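Dehydrogenase (Chromobacterium violaceum, PDB 3Q2I) probably oxidises a UDP-linked N-acetylglucosaminuronic acid with NAD as cofactor, a step in making 2,3-diacetamido-2,3-dideoxy-D-mannuronic acid. Local coordinates at residues P205-Q210 with K231-A236. Numbering follows the deposited sequence.
Sequences PVESVQ and KWRSGA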
ATOM      1  N   PRO A 205      22.254   7.534 -15.081  1.00 17.21           N
ATOM      2  CA  PRO A 205      21.620   7.176 -13.816  1.00 16.18           C
ATOM      3  C   PRO A 205      20.194   6.686 -14.018  1.00 15.46           C
ATOM      4  O   PRO A 205      19.396   7.353 -14.673  1.00 15.86           O
ATOM      5  CB  PRO A 205      21.591   8.506 -13.063  1.00 17.79           C
ATOM      6  CG  PRO A 205      22.788   9.294 -13.665  1.00 18.23           C
ATOM      7  CD  PRO A 205      22.773   8.917 -15.101  1.00 20.85           C
ATOM      8  N   VAL A 206      19.876   5.558 -13.370  1.00 14.48           N
ATOM      9  CA  VAL A 206      18.549   4.947 -13.413  1.00 15.22           C
ATOM     10  C   VAL A 206      17.721   5.517 -12.262  1.00 14.31           C
ATOM     11  O   VAL A 206      18.208   5.722 -11.131  1.00 14.75           O
ATOM     12  CB  VAL A 206      18.662   3.410 -13.333  1.00 13.27           C
ATOM     13  CG1 VAL A 206      17.257   2.784 -13.059  1.00 11.85           C
ATOM     14  CG2 VAL A 206      19.349   2.857 -14.614  1.00 14.39           C
ATOM     15  N   GLU A 207      16.462   5.800 -12.542  1.00 14.22           N
ATOM     16  CA  GLU A 207      15.508   6.277 -11.546  1.00 12.35           C
ATOM     17  C   GLU A 207      14.791   5.119 -10.863  1.00 13.35           C
ATOM     18  O   GLU A 207      14.802   5.040  -9.639  1.00 12.60           O
ATOM     19  CB  GLU A 207      14.442   7.159 -12.219  1.00 15.54           C
ATOM     20  CG  GLU A 207      13.503   7.760 -11.177  1.00 14.36           C
ATOM     21  CD  GLU A 207      12.605   8.811 -11.760  1.00 17.95           C
ATOM     22  OE1 GLU A 207      11.402   8.555 -11.918  1.00 22.15           O
ATOM     23  OE2 GLU A 207      13.124   9.873 -12.147  1.00 23.67           O
ATOM     24  N   SER A 208      14.307   4.147 -11.654  1.00 12.86           N
ATOM     25  CA  SER A 208      13.538   3.040 -11.039  1.00 12.02           C
ATOM     26  C   SER A 208      13.481   1.870 -12.024  1.00 12.58           C
ATOM     27  O   SER A 208      13.742   2.065 -13.242  1.00 12.68           O
ATOM     28  CB  SER A 208      12.145   3.493 -10.582  1.00 13.34           C
ATOM     29  OG  SER A 208      11.323   3.853 -11.709  1.00 14.96           O
ATOM     30  N   VAL A 209      13.138   0.703 -11.484  1.00 12.95           N
ATOM     31  CA  VAL A 209      12.910  -0.467 -12.323  1.00 11.23           C
ATOM     32  C   VAL A 209      11.627  -1.154 -11.893  1.00 12.05           C
ATOM     33  O   VAL A 209      11.188  -1.051 -10.741  1.00 12.48           O
ATOM     34  CB  VAL A 209      14.097  -1.464 -12.199  1.00 12.68           C
ATOM     35  CG1 VAL A 209      15.404  -0.805 -12.655  1.00 14.10           C
ATOM     36  CG2 VAL A 209      14.216  -2.004 -10.764  1.00 13.41           C
ATOM     37  N   GLN A 210      11.088  -1.972 -12.826  1.00 12.44           N
ATOM     38  CA  GLN A 210       9.959  -2.878 -12.533  1.00 12.57           C
ATOM     39  C   GLN A 210      10.292  -4.217 -13.184  1.00 12.97           C
ATOM     40  O   GLN A 210      10.506  -4.250 -14.397  1.00 16.95           O
ATOM     41  CB  GLN A 210       8.690  -2.365 -13.233  1.00 16.94           C
ATOM     42  CG  GLN A 210       8.294  -1.013 -12.718  1.00 20.24           C
ATOM     43  CD  GLN A 210       7.337  -0.258 -13.656  1.00 30.29           C
ATOM     44  OE1 GLN A 210       6.647   0.655 -13.232  1.00 26.72           O
ATOM     45  NE2 GLN A 210       7.314  -0.637 -14.934  1.00 29.34           N
ATOM     46  N   LYS A 231      13.395   2.966 -16.072  1.00 11.66           N
ATOM     47  CA  LYS A 231      13.194   4.393 -16.258  1.00 12.26           C
ATOM     48  C   LYS A 231      14.442   5.122 -15.835  1.00 12.59           C
ATOM     49  O   LYS A 231      14.872   4.946 -14.690  1.00 13.42           O
ATOM     50  CB  LYS A 231      11.958   4.949 -15.526  1.00 12.00           C
ATOM     51  CG  LYS A 231      11.871   6.484 -15.688  1.00 16.04           C
ATOM     52  CD  LYS A 231      10.693   7.028 -14.919  1.00 18.96           C
ATOM     53  CE  LYS A 231      10.727   8.564 -14.977  1.00 26.26           C
ATOM     54  NZ  LYS A 231       9.750   9.177 -14.041  1.00 33.07           N
ATOM     55  N   TRP A 232      15.045   5.913 -16.732  1.00 12.23           N
ATOM     56  CA  TRP A 232      16.240   6.701 -16.400  1.00 11.85           C
ATOM     57  C   TRP A 232      15.827   8.070 -15.887  1.00 13.30           C
ATOM     58  O   TRP A 232      14.721   8.571 -16.183  1.00 14.39           O
ATOM     59  CB  TRP A 232      17.135   6.806 -17.672  1.00 14.67           C
ATOM     60  CG  TRP A 232      18.017   5.638 -17.865  1.00 15.22           C
ATOM     61  CD1 TRP A 232      19.303   5.511 -17.403  1.00 15.43           C
ATOM     62  CD2 TRP A 232      17.742   4.421 -18.590  1.00 12.49           C
ATOM     63  NE1 TRP A 232      19.816   4.302 -17.762  1.00 14.54           N
ATOM     64  CE2 TRP A 232      18.888   3.598 -18.477  1.00 14.11           C
ATOM     65  CE3 TRP A 232      16.644   3.938 -19.307  1.00 15.23           C
ATOM     66  CZ2 TRP A 232      18.982   2.360 -19.086  1.00 14.28           C
ATOM     67  CZ3 TRP A 232      16.743   2.717 -19.908  1.00 15.79           C
ATOM     68  CH2 TRP A 232      17.893   1.919 -19.781  1.00 14.94           C
ATOM     69  N   ARG A 233      16.698   8.682 -15.052  1.00 13.93           N
ATOM     70  CA  ARG A 233      16.430  10.011 -14.519  1.00 14.39           C
ATOM     71  C   ARG A 233      16.299  11.045 -15.636  1.00 15.67           C
ATOM     72  O   ARG A 233      15.607  12.040 -15.457  1.00 16.09           O
ATOM     73  CB  ARG A 233      17.538  10.450 -13.568  1.00 15.12           C
ATOM     74  CG  ARG A 233      17.731   9.514 -12.385  1.00 14.18           C
ATOM     75  CD  ARG A 233      18.528  10.254 -11.297  1.00 16.89           C
ATOM     76  NE  ARG A 233      18.852   9.298 -10.238  1.00 15.94           N
ATOM     77  CZ  ARG A 233      17.948   8.963  -9.322  1.00 16.84           C
ATOM     78  NH1 ARG A 233      18.279   8.104  -8.346  1.00 17.79           N
ATOM     79  NH2 ARG A 233      16.718   9.469  -9.412  1.00 18.43           N
ATOM     80  N   SER A 234      16.894  10.771 -16.796  1.00 16.52           N
ATOM     81  CA  SER A 234      16.706  11.655 -17.967  1.00 17.89           C
ATOM     82  C   SER A 234      15.318  11.561 -18.603  1.00 19.20           C
ATOM     83  O   SER A 234      14.986  12.391 -19.472  1.00 19.69           O
ATOM     84  CB  SER A 234      17.708  11.277 -19.047  1.00 18.74           C
ATOM     85  OG  SER A 234      17.397   9.987 -19.569  1.00 18.51           O
ATOM     86  N   GLY A 235      14.516  10.571 -18.204  1.00 17.08           N
ATOM     87  CA  GLY A 235      13.189  10.323 -18.798  1.00 14.39           C
ATOM     88  C   GLY A 235      13.271   9.145 -19.757  1.00 14.86           C
ATOM     89  O   GLY A 235      12.212   8.619 -20.144  1.00 15.07           O
ATOM     90  N   ALA A 236      14.470   8.780 -20.190  1.00 16.08           N
ATOM     91  CA  ALA A 236      14.593   7.637 -21.162  1.00 15.43           C
ATOM     92  C   ALA A 236      13.940   6.385 -20.581  1.00 16.09           C
ATOM     93  O   ALA A 236      14.016   6.178 -19.341  1.00 13.88           O
ATOM     94  CB  ALA A 236      16.041   7.353 -21.497  1.00 16.29           C
TER
HETATM   95  O   HOH W   1      19.526   9.495 -16.535  1.00 18.60           O
HETATM   96  O   HOH W   2      15.062  11.213 -11.097  1.00 23.58           O
HETATM   97  O   HOH W   3      11.238  11.442 -12.373  1.00 39.49           O
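Two residues, Glu207 and Ser208, sit opposite the single residue Lys231 across two antiparallel strands, and their amides converge on one acceptor: Lys231 O takes Glu207 N at 2.8 Å and Ser208 N at 3.2 Å, both in its carbonyl plane, which identifies a classic beta bulge. Lys231 N returns a bond to Ser208 O, and beyond the bulge Arg233 N reaches Pro205 O at 3.0 Å as the chain enters a type I turn from Trp232 to Gly235. Glu207 runs alongside Lys231, both chains extended and pointing the same way with CG anti to the backbone N (chi1 -175° and 176°). Lys231 NZ meets Glu207 OE1 on its syn side at 2.8 Å, 27° out of the carboxylate plane, forming a salt bridge. Glu207 OE2 and Arg233 NH2 are 4.5 Å apart, beyond a salt bridge, and one water spans them, donating to OE2 and accepting from NH2. Val206 O lies 3.4 Å above the plane of the Arg233 guanidinium, offset toward its rim; NH1 is held by Leu350 O. On the buried side, Val206 CG2 sits over the Trp232 five-membered ring, 3.9 Å from its centroid, in a CH-pi contact; Trp232 NE1 donates to Leu199 O. Val206 and Trp232, a non-hydrogen-bonded antiparallel pair, stand at the open end of the hairpin of strands 206-214 and 225-232 in the C-terminal mixed sheet. Ser208 OG and Tyr212 OH of a second subunit are hydrogen-bonded, and that tyrosine packs on Lys231, while Val206 rests on Leu334 of helix 325-344 and Trp232 on Val159 of strand 156-164.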